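Local coordinates for ABC transporter substrate binding protein (Ribose) (Agrobacterium vitis S4, PDB 4WT7), which binds D-allitol between its two lobes and probably serves as the carbohydrate-binding component of an ABC transporter, at residues L143-D148 with A221-W226; V155-G160 with I169-L174; K59-E64 with Q281-V286. One frame throughout, in Å; residues are numbered along the deposited sequence.

Contact 1 (L143-D148 with A221-W226). With X9X (D-allitol), chain C.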
loop_
_atom_site.group_PDB
_atom_site.type_symbol
_atom_site.label_atom_id
_atom_site.label_comp_id
_atom_site.label_asym_id
_atom_site.label_seq_id
_atom_site.Cartn_x
_atom_site.Cartn_y
_atom_site.Cartn_z
ATOM N N LEU A 143 4.334 8.098 15.013
ATOM C CA LEU A 143 5.073 8.309 16.251
ATOM C C LEU A 143 6.560 8.513 15.945
ATOM O O LEU A 143 7.238 9.314 16.587
ATOM C CB LEU A 143 4.849 7.150 17.234
ATOM C CG LEU A 143 3.446 7.140 17.855
ATOM C CD1 LEU A 143 3.148 5.801 18.550
ATOM C CD2 LEU A 143 3.325 8.270 18.847
ATOM N N GLN A 144 7.054 7.780 14.957
ATOM C CA GLN A 144 8.435 7.939 14.539
ATOM C C GLN A 144 8.629 9.361 14.023
ATOM O O GLN A 144 9.590 10.042 14.376
ATOM C CB GLN A 144 8.796 6.924 13.461
ATOM C CG GLN A 144 10.240 7.085 12.948
ATOM C CD GLN A 144 11.206 6.270 13.760
ATOM O OE1 GLN A 144 11.060 5.058 13.851
ATOM N NE2 GLN A 144 12.186 6.921 14.369
ATOM N N LEU A 145 7.704 9.796 13.181
ATOM C CA LEU A 145 7.763 11.116 12.584
ATOM C C LEU A 145 7.819 12.172 13.692
ATOM O O LEU A 145 8.715 13.017 13.711
ATOM C CB LEU A 145 6.580 11.343 11.614
ATOM C CG LEU A 145 6.584 12.695 10.856
ATOM C CD1 LEU A 145 5.770 12.655 9.575
ATOM C CD2 LEU A 145 6.030 13.798 11.723
ATOM N N VAL A 146 6.875 12.103 14.631
ATOM C CA VAL A 146 6.759 13.079 15.716
ATOM C C VAL A 146 8.031 13.107 16.582
ATOM O O VAL A 146 8.660 14.173 16.783
ATOM C CB VAL A 146 5.492 12.808 16.582
ATOM C CG1 VAL A 146 5.555 13.553 17.916
ATOM C CG2 VAL A 146 4.230 13.209 15.815
ATOM N N SER A 147 8.417 11.946 17.091
ATOM C CA SER A 147 9.692 11.836 17.814
ATOM C C SER A 147 10.837 12.487 17.000
ATOM O O SER A 147 11.548 13.354 17.500
ATOM C CB SER A 147 9.974 10.372 18.180
ATOM O OG SER A 147 11.320 10.161 18.584
ATOM N N ASP A 148 10.946 12.135 15.725
ATOM C CA ASP A 148 12.023 12.623 14.876
ATOM C C ASP A 148 12.093 14.148 14.770
ATOM O O ASP A 148 13.192 14.726 14.609
ATOM C CB ASP A 148 11.868 12.080 13.458
ATOM C CG ASP A 148 12.450 10.672 13.261
ATOM O OD1 ASP A 148 12.946 10.040 14.214
ATOM O OD2 ASP A 148 12.379 10.192 12.115
ATOM N N ALA A 221 9.024 17.688 7.860
ATOM C CA ALA A 221 8.801 16.352 7.344
ATOM C C ALA A 221 7.862 16.321 6.135
ATOM O O ALA A 221 7.097 17.279 5.876
ATOM C CB ALA A 221 8.252 15.465 8.436
ATOM N N ILE A 222 7.948 15.221 5.399
ATOM C CA ILE A 222 7.026 14.939 4.321
ATOM C C ILE A 222 6.565 13.485 4.480
ATOM O O ILE A 222 7.396 12.540 4.515
ATOM C CB ILE A 222 7.677 15.108 2.964
ATOM C CG1 ILE A 222 8.342 16.481 2.874
ATOM C CG2 ILE A 222 6.655 14.936 1.859
ATOM C CD1 ILE A 222 8.932 16.729 1.555
ATOM N N TRP A 223 5.261 13.334 4.576
ATOM C CA TRP A 223 4.619 12.057 4.837
ATOM C C TRP A 223 3.865 11.598 3.606
ATOM O O TRP A 223 3.254 12.407 2.903
ATOM C CB TRP A 223 3.628 12.227 5.985
ATOM C CG TRP A 223 2.838 10.973 6.381
ATOM C CD1 TRP A 223 3.124 10.132 7.417
ATOM C CD2 TRP A 223 1.651 10.446 5.758
ATOM N NE1 TRP A 223 2.193 9.121 7.485
ATOM C CE2 TRP A 223 1.284 9.281 6.475
ATOM C CE3 TRP A 223 0.866 10.835 4.667
ATOM C CZ2 TRP A 223 0.159 8.509 6.138
ATOM C CZ3 TRP A 223 -0.228 10.076 4.323
ATOM C CH2 TRP A 223 -0.582 8.924 5.060
ATOM N N SER A 224 3.884 10.290 3.380
ATOM C CA SER A 224 3.134 9.663 2.309
ATOM C C SER A 224 2.651 8.320 2.816
ATOM O O SER A 224 3.270 7.737 3.702
ATOM C CB SER A 224 4.060 9.451 1.119
ATOM O OG SER A 224 4.660 10.685 0.775
ATOM N N ALA A 225 1.599 7.795 2.202
ATOM C CA ALA A 225 0.963 6.570 2.693
ATOM C C ALA A 225 1.646 5.320 2.131
ATOM O O ALA A 225 1.429 4.199 2.620
ATOM C CB ALA A 225 -0.535 6.580 2.343
ATOM N N TRP A 226 2.465 5.531 1.098
ATOM C CA TRP A 226 3.263 4.495 0.479
ATOM C C TRP A 226 4.535 5.175 -0.025
ATOM O O TRP A 226 4.599 6.387 -0.063
ATOM C CB TRP A 226 2.508 3.783 -0.643
ATOM C CG TRP A 226 2.033 4.692 -1.721
ATOM C CD1 TRP A 226 1.186 5.763 -1.586
ATOM C CD2 TRP A 226 2.340 4.598 -3.101
ATOM N NE1 TRP A 226 0.974 6.365 -2.805
ATOM C CE2 TRP A 226 1.661 5.663 -3.758
ATOM C CE3 TRP A 226 3.101 3.729 -3.860
ATOM C CZ2 TRP A 226 1.765 5.877 -5.139
ATOM C CZ3 TRP A 226 3.194 3.933 -5.221
ATOM C CH2 TRP A 226 2.539 4.997 -5.845
HETATM O OAA X9X C . -2.879 2.479 -3.467
HETATM C CAG X9X C . -1.552 2.861 -3.525
HETATM C CAI X9X C . -0.557 2.109 -2.704
HETATM O OAC X9X C . -0.691 2.384 -1.330
HETATM C CAK X9X C . -0.567 0.646 -3.042
HETATM O OAE X9X C . -0.414 0.583 -4.408
HETATM C CAL X9X C . 0.636 -0.084 -2.442
HETATM O OAF X9X C . 1.829 0.502 -2.834
HETATM C CAJ X9X C . 0.612 -0.336 -0.948
HETATM O OAD X9X C . 1.018 0.748 -0.187
HETATM C CAH X9X C . -0.681 -0.902 -0.398
HETATM O OAB X9X C . -0.545 -1.716 0.747
#
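Leu145 alone carries the helix side of this contact, laying its CD1 methyl against two residues of strand 221-224. CD1 lies 3.9 Å from Ala221 CB and 4.2 Å from Trp223 CB, so one branched end spans two positions on the same face of the strand. Its CG points away from the backbone N (chi1 -177°), which sends the isobutyl group out from the helix axis and onto the sheet. Ala221, with a single methyl, lets the leucine lie close over the strand; Trp223 then meets CD1 at the edge of its indole, near the ring plane. Within the helix, Gln144 NE2 donates to Asp148 OD1 one turn on (3.2 Å), nearly straight and from above the carboxylate plane. At the far end of 221-226, Trp226 turns CG between its backbone N and carbonyl carbon (chi1 57°) and lays one ring face against D-allitol, CAI being 3.7 Å above the indole plane and offset toward the rim, consistent with the CH-pi packing common in sugar-binding sites. Helix 134-148 thus packs on a sheet in which strand 221-224 runs between strands 153-158 and 246-249, Leu145 also touching Val155 and Tyr248, while helix 165-178 covers the Trp223 indole.

Contact 2 (V155-G160 with I169-L174). With X9X (D-allitol), chain C.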
loop_
_atom_site.group_PDB
_atom_site.type_symbol
_atom_site.label_atom_id
_atom_site.label_comp_id
_atom_site.label_asym_id
_atom_site.label_seq_id
_atom_site.Cartn_x
_atom_site.Cartn_y
_atom_site.Cartn_z
ATOM N N VAL A 155 4.459 19.651 8.451
ATOM C CA VAL A 155 4.527 18.400 7.705
ATOM C C VAL A 155 3.764 18.523 6.405
ATOM O O VAL A 155 2.585 18.897 6.394
ATOM C CB VAL A 155 3.927 17.242 8.526
ATOM C CG1 VAL A 155 4.086 15.922 7.802
ATOM C CG2 VAL A 155 4.596 17.160 9.883
ATOM N N VAL A 156 4.443 18.225 5.304
ATOM C CA VAL A 156 3.804 18.163 4.020
ATOM C C VAL A 156 3.281 16.738 3.885
ATOM O O VAL A 156 3.987 15.747 4.179
ATOM C CB VAL A 156 4.790 18.467 2.870
ATOM C CG1 VAL A 156 4.116 18.291 1.527
ATOM C CG2 VAL A 156 5.388 19.879 2.990
ATOM N N VAL A 157 2.041 16.623 3.454
ATOM C CA VAL A 157 1.377 15.332 3.464
ATOM C C VAL A 157 0.905 15.044 2.053
ATOM O O VAL A 157 0.276 15.919 1.441
ATOM C CB VAL A 157 0.134 15.357 4.400
ATOM C CG1 VAL A 157 -0.839 14.323 3.969
ATOM C CG2 VAL A 157 0.518 15.179 5.870
ATOM N N PHE A 158 1.222 13.858 1.531
ATOM C CA PHE A 158 0.651 13.350 0.273
ATOM C C PHE A 158 -0.511 12.438 0.662
ATOM O O PHE A 158 -0.303 11.421 1.346
ATOM C CB PHE A 158 1.663 12.499 -0.517
ATOM C CG PHE A 158 2.677 13.302 -1.346
ATOM C CD1 PHE A 158 2.359 13.761 -2.627
ATOM C CD2 PHE A 158 3.960 13.530 -0.867
ATOM C CE1 PHE A 158 3.299 14.474 -3.394
ATOM C CE2 PHE A 158 4.895 14.238 -1.624
ATOM C CZ PHE A 158 4.569 14.690 -2.893
ATOM N N ASN A 159 -1.722 12.784 0.227
ATOM C CA ASN A 159 -2.911 12.041 0.629
ATOM C C ASN A 159 -3.830 11.917 -0.572
ATOM O O ASN A 159 -4.949 12.427 -0.563
ATOM C CB ASN A 159 -3.579 12.748 1.816
ATOM C CG ASN A 159 -4.817 12.014 2.347
ATOM O OD1 ASN A 159 -4.946 10.785 2.249
ATOM N ND2 ASN A 159 -5.743 12.780 2.905
ATOM N N GLY A 160 -3.331 11.265 -1.632
ATOM C CA GLY A 160 -4.051 11.177 -2.894
ATOM C C GLY A 160 -4.756 9.845 -3.112
ATOM O O GLY A 160 -5.359 9.606 -4.153
ATOM N N ILE A 169 -6.438 4.308 6.227
ATOM C CA ILE A 169 -6.130 3.993 7.628
ATOM C C ILE A 169 -4.816 4.660 8.034
ATOM O O ILE A 169 -4.690 5.193 9.150
ATOM C CB ILE A 169 -6.094 2.457 7.865
ATOM C CG1 ILE A 169 -7.464 1.832 7.528
ATOM C CG2 ILE A 169 -5.654 2.101 9.304
ATOM C CD1 ILE A 169 -7.387 0.242 7.515
ATOM N N ARG A 170 -3.822 4.615 7.152
ATOM C CA ARG A 170 -2.530 5.191 7.488
ATOM C C ARG A 170 -2.686 6.691 7.714
ATOM O O ARG A 170 -2.133 7.236 8.664
ATOM C CB ARG A 170 -1.492 4.914 6.386
ATOM C CG ARG A 170 -1.018 3.450 6.324
ATOM C CD ARG A 170 -0.468 3.066 4.969
ATOM N NE ARG A 170 -0.520 1.623 4.761
ATOM C CZ ARG A 170 -0.272 1.007 3.603
ATOM N NH1 ARG A 170 0.074 1.687 2.514
ATOM N NH2 ARG A 170 -0.406 -0.283 3.530
ATOM N N TYR A 171 -3.473 7.355 6.863
ATOM C CA TYR A 171 -3.669 8.785 7.012
ATOM C C TYR A 171 -4.410 9.083 8.312
ATOM O O TYR A 171 -3.974 9.941 9.104
ATOM C CB TYR A 171 -4.406 9.370 5.810
ATOM C CG TYR A 171 -4.727 10.820 6.010
ATOM C CD1 TYR A 171 -3.738 11.798 5.906
ATOM C CD2 TYR A 171 -6.000 11.217 6.353
ATOM C CE1 TYR A 171 -4.044 13.132 6.098
ATOM C CE2 TYR A 171 -6.311 12.563 6.542
ATOM C CZ TYR A 171 -5.325 13.515 6.401
ATOM O OH TYR A 171 -5.646 14.848 6.616
ATOM N N ASP A 172 -5.502 8.364 8.558
ATOM C CA ASP A 172 -6.259 8.539 9.794
ATOM C C ASP A 172 -5.380 8.424 11.037
ATOM O O ASP A 172 -5.526 9.156 12.024
ATOM C CB ASP A 172 -7.405 7.512 9.870
ATOM C CG ASP A 172 -8.542 7.853 8.950
ATOM O OD1 ASP A 172 -8.538 8.965 8.370
ATOM O OD2 ASP A 172 -9.449 7.030 8.775
ATOM N N GLN A 173 -4.426 7.504 10.991
ATOM C CA GLN A 173 -3.563 7.314 12.141
ATOM C C GLN A 173 -2.584 8.468 12.313
ATOM O O GLN A 173 -2.261 8.838 13.440
ATOM C CB GLN A 173 -2.850 5.985 12.040
ATOM C CG GLN A 173 -3.808 4.815 12.165
ATOM C CD GLN A 173 -4.518 4.806 13.527
ATOM O OE1 GLN A 173 -5.610 5.371 13.705
ATOM N NE2 GLN A 173 -3.869 4.191 14.497
ATOM N N LEU A 174 -2.108 9.028 11.206
ATOM C CA LEU A 174 -1.257 10.197 11.268
ATOM C C LEU A 174 -2.055 11.310 11.920
ATOM O O LEU A 174 -1.605 11.981 12.855
ATOM C CB LEU A 174 -0.847 10.615 9.867
ATOM C CG LEU A 174 -0.105 11.953 9.807
ATOM C CD1 LEU A 174 1.304 11.777 10.385
ATOM C CD2 LEU A 174 -0.084 12.433 8.382
HETATM O OAA X9X C . -2.879 2.479 -3.467
HETATM C CAG X9X C . -1.552 2.861 -3.525
HETATM C CAI X9X C . -0.557 2.109 -2.704
HETATM O OAC X9X C . -0.691 2.384 -1.330
HETATM C CAK X9X C . -0.567 0.646 -3.042
HETATM O OAE X9X C . -0.414 0.583 -4.408
HETATM C CAL X9X C . 0.636 -0.084 -2.442
HETATM O OAF X9X C . 1.829 0.502 -2.834
HETATM C CAJ X9X C . 0.612 -0.336 -0.948
HETATM O OAD X9X C . 1.018 0.748 -0.187
HETATM C CAH X9X C . -0.681 -0.902 -0.398
HETATM O OAB X9X C . -0.545 -1.716 0.747
#
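Asn159 lays its carboxamide flat on the ring of Tyr171, and this stack is the broadest meeting of strand 153-158 and its following loop with helix 165-178. ND2 sits 3.4 Å above the ring plane, over its centre, with amide and ring only 14° from parallel. The short, flat asparagine suits the place because its amide can lie nearly parallel to the ring, ND2 over the centre and OD1 back toward CB. Both ends are tied down by one carboxylate: Glu190 accepts from Asn159 ND2 through OE1 and is hydrogen-bonded to Tyr171 OH through OE2, which should fix the turn of the amide and the reach of the phenol.

Deeper in, away from solvent, the contact is wholly apolar. Val157 splits its two methyls between the helix residues: CG1 meets Tyr171 CE1 at 4.0 Å, and CG2 meets Leu174 CD2 at 3.8 Å, tip to tip. A beta-branched valine suits a strand that must offer two methyls to one helix, and Leu174, its CG swung away from the backbone N (chi1 172°), reaches down to the second.

The strand and helix are the first two elements of a beta-alpha-beta unit completed by strand 184-186, the repeating design of the periplasmic binding protein lobes. Trp223 on the neighbouring strand covers the inner side, against Val157, Leu174 and part of Tyr171, whereas the Asn159 stack on Tyr171 is the partly exposed side.

One residue before Tyr171, Arg170 leaves the helix in another direction, extended from CG to NE, and grips D-allitol with two N-H groups: NH1 donates to OAD (3.0 Å) and NH2 to OAB (3.1 Å), each at 161°. Asn134 accepts from NE and the Ala225 carbonyl from NH1, second-shell bonds that should hold the guanidinium with its edge toward the ligand.

Contact 3 (K59-E64 with Q281-V286)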
loop_
_atom_site.group_PDB
_atom_site.type_symbol
_atom_site.label_atom_id
_atom_site.label_comp_id
_atom_site.label_asym_id
_atom_site.label_seq_id
_atom_site.Cartn_x
_atom_site.Cartn_y
_atom_site.Cartn_z
ATOM N N LYS A 59 -1.017 -21.442 -9.242
ATOM C CA LYS A 59 -0.349 -22.496 -10.023
ATOM C C LYS A 59 0.251 -23.580 -9.123
ATOM O O LYS A 59 0.125 -24.776 -9.410
ATOM C CB LYS A 59 0.745 -21.934 -10.938
ATOM C CG LYS A 59 0.260 -21.119 -12.118
ATOM C CD LYS A 59 1.435 -20.385 -12.818
ATOM C CE LYS A 59 0.970 -19.446 -13.946
ATOM N NZ LYS A 59 2.108 -18.801 -14.713
ATOM N N ARG A 60 0.886 -23.178 -8.024
ATOM C CA ARG A 60 1.583 -24.154 -7.192
ATOM C C ARG A 60 0.583 -25.104 -6.539
ATOM O O ARG A 60 0.877 -26.287 -6.313
ATOM C CB ARG A 60 2.441 -23.471 -6.128
ATOM C CG ARG A 60 3.363 -24.449 -5.392
ATOM C CD ARG A 60 4.037 -23.815 -4.188
ATOM N NE ARG A 60 3.053 -23.475 -3.193
ATOM C CZ ARG A 60 2.580 -24.296 -2.266
ATOM N NH1 ARG A 60 2.991 -25.543 -2.193
ATOM N NH2 ARG A 60 1.654 -23.859 -1.419
ATOM N N LEU A 61 -0.612 -24.601 -6.257
ATOM C CA LEU A 61 -1.647 -25.439 -5.685
ATOM C C LEU A 61 -2.432 -26.210 -6.730
ATOM O O LEU A 61 -3.418 -26.860 -6.404
ATOM C CB LEU A 61 -2.610 -24.609 -4.832
ATOM C CG LEU A 61 -1.920 -23.990 -3.621
ATOM C CD1 LEU A 61 -2.753 -22.945 -2.912
ATOM C CD2 LEU A 61 -1.531 -25.065 -2.641
ATOM N N GLY A 62 -2.012 -26.111 -7.987
ATOM C CA GLY A 62 -2.644 -26.848 -9.077
ATOM C C GLY A 62 -3.881 -26.233 -9.737
ATOM O O GLY A 62 -4.555 -26.911 -10.544
ATOM N N GLY A 63 -4.187 -24.975 -9.394
ATOM C CA GLY A 63 -5.361 -24.283 -9.927
ATOM C C GLY A 63 -4.991 -23.531 -11.195
ATOM O O GLY A 63 -3.824 -23.468 -11.566
ATOM N N GLU A 64 -5.989 -22.975 -11.859
ATOM C CA GLU A 64 -5.782 -22.242 -13.099
ATOM C C GLU A 64 -6.140 -20.784 -12.880
ATOM O O GLU A 64 -7.320 -20.443 -12.634
ATOM C CB GLU A 64 -6.609 -22.866 -14.231
ATOM C CG GLU A 64 -6.616 -22.081 -15.567
ATOM C CD GLU A 64 -7.527 -22.738 -16.606
ATOM O OE1 GLU A 64 -7.307 -23.955 -16.888
ATOM O OE2 GLU A 64 -8.475 -22.068 -17.092
ATOM N N GLN A 281 -0.878 -15.523 1.016
ATOM C CA GLN A 281 -1.920 -15.693 2.003
ATOM C C GLN A 281 -3.301 -15.675 1.379
ATOM O O GLN A 281 -4.156 -16.531 1.688
ATOM C CB GLN A 281 -1.851 -14.607 3.050
ATOM C CG GLN A 281 -2.546 -15.050 4.308
ATOM C CD GLN A 281 -2.676 -13.937 5.297
ATOM O OE1 GLN A 281 -2.154 -14.027 6.412
ATOM N NE2 GLN A 281 -3.394 -12.873 4.911
ATOM N N ALA A 282 -3.531 -14.700 0.501
ATOM C CA ALA A 282 -4.849 -14.586 -0.128
ATOM C C ALA A 282 -5.219 -15.931 -0.778
ATOM O O ALA A 282 -6.300 -16.452 -0.548
ATOM C CB ALA A 282 -4.883 -13.460 -1.157
ATOM N N ILE A 283 -4.299 -16.489 -1.571
ATOM C CA ILE A 283 -4.561 -17.745 -2.265
ATOM C C ILE A 283 -4.662 -18.946 -1.305
ATOM O O ILE A 283 -5.501 -19.847 -1.492
ATOM C CB ILE A 283 -3.523 -18.023 -3.352
ATOM C CG1 ILE A 283 -3.417 -16.832 -4.300
ATOM C CG2 ILE A 283 -3.942 -19.210 -4.152
ATOM C CD1 ILE A 283 -4.782 -16.305 -4.785
ATOM N N GLN A 284 -3.819 -18.969 -0.284
ATOM C CA GLN A 284 -3.964 -19.952 0.774
ATOM C C GLN A 284 -5.396 -19.870 1.296
ATOM O O GLN A 284 -6.055 -20.897 1.475
ATOM C CB GLN A 284 -2.964 -19.728 1.928
ATOM C CG GLN A 284 -1.521 -20.233 1.655
ATOM C CD GLN A 284 -1.385 -21.771 1.710
ATOM O OE1 GLN A 284 -1.656 -22.399 2.741
ATOM N NE2 GLN A 284 -0.960 -22.373 0.599
ATOM N N ASN A 285 -5.880 -18.640 1.530
ATOM C CA ASN A 285 -7.198 -18.475 2.116
ATOM C C ASN A 285 -8.316 -18.861 1.140
ATOM O O ASN A 285 -9.363 -19.358 1.556
ATOM C CB ASN A 285 -7.382 -17.068 2.712
ATOM C CG ASN A 285 -6.644 -16.907 4.028
ATOM O OD1 ASN A 285 -6.055 -17.862 4.541
ATOM N ND2 ASN A 285 -6.654 -15.707 4.579
ATOM N N VAL A 286 -8.092 -18.662 -0.156
ATOM C CA VAL A 286 -9.044 -19.159 -1.131
ATOM C C VAL A 286 -9.186 -20.697 -1.051
ATOM O O VAL A 286 -10.304 -21.228 -1.013
ATOM C CB VAL A 286 -8.674 -18.771 -2.550
ATOM C CG1 VAL A 286 -9.539 -19.548 -3.536
ATOM C CG2 VAL A 286 -8.805 -17.251 -2.749
HETATM O O HOH W 1 -0.126 -25.512 0.663
#
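Leu61, Gln284 and Ile283 hold most of the surface that residues 59-64 and 281-286 bury against each other. Leu61 is the hub: its CD1 lies 4.1 Å from Ile283 CG2 and 4.0 Å from Gln284 NE2, the leucine crossing the glutamine at about a right angle. With CG set opposite the carbonyl carbon, its isobutyl group is carried from the helix end toward helix 275-290. Ile283 answers with the methyl on CB, while its longer branch leads elsewhere, and both residues also pack on Leu30. Branched apolar side chains suit this buried part.

Gln284 lies at the outer margin. Its chain bends at chi2 (-74°), which turns the amide so that NE2 faces Leu61 CD1 and lies 3.6 Å from Arg60 NH2. Two donors this close are reconciled by shared acceptors: Glu57 OE2 forms a salt bridge with Arg60 NH2 and a hydrogen bond with Gln284 NE2, and a water accepts from the same two nitrogens at 3.2 Å each. Amide and guanidinium planes lie 25° apart, with NE2 and the water at the edge of the guanidinium, in its plane. The long, flexible Arg60, bent at chi3, can reach this shared carboxylate from the exposed side.

The turn that presents Leu61 ends helix 45-60. Gly62 N bonds to Lys59 O (2.9 Å), and Gly62 takes a positive phi of 85°, where a CB would press on the preceding carbonyl O; glycine therefore fits. This is a Schellman motif, the classic C-terminal helix cap, here leading into strand 64-69 of a parallel alpha/beta lobe in which the turn after helix 45-60 packs on helix 275-290 through Leu61 and Ile283.

Contacts 1 and 2 belong to one lobe and touch directly, their centres 9 Å apart: Trp223 N lies 2.8 Å from Val156 O, and Trp223 O 2.8 Å from Phe158 N, probable hydrogen bonds joining neighbouring parallel strands. Each also sends one residue to D-allitol, Trp226 from contact 1 and Arg170 from contact 2. Contact 3 lies in the other lobe, across the chain's centre, with its own centre about 36 Å from that of contact 1 and 34 Å from that of contact 2, and takes no part in the pocket. Asp47, His44 and Asp120 join Asp251 and Gln273 in hydrogen-bonding the ligand. In sequence, contact 2 nests within contact 1, and both within contact 3.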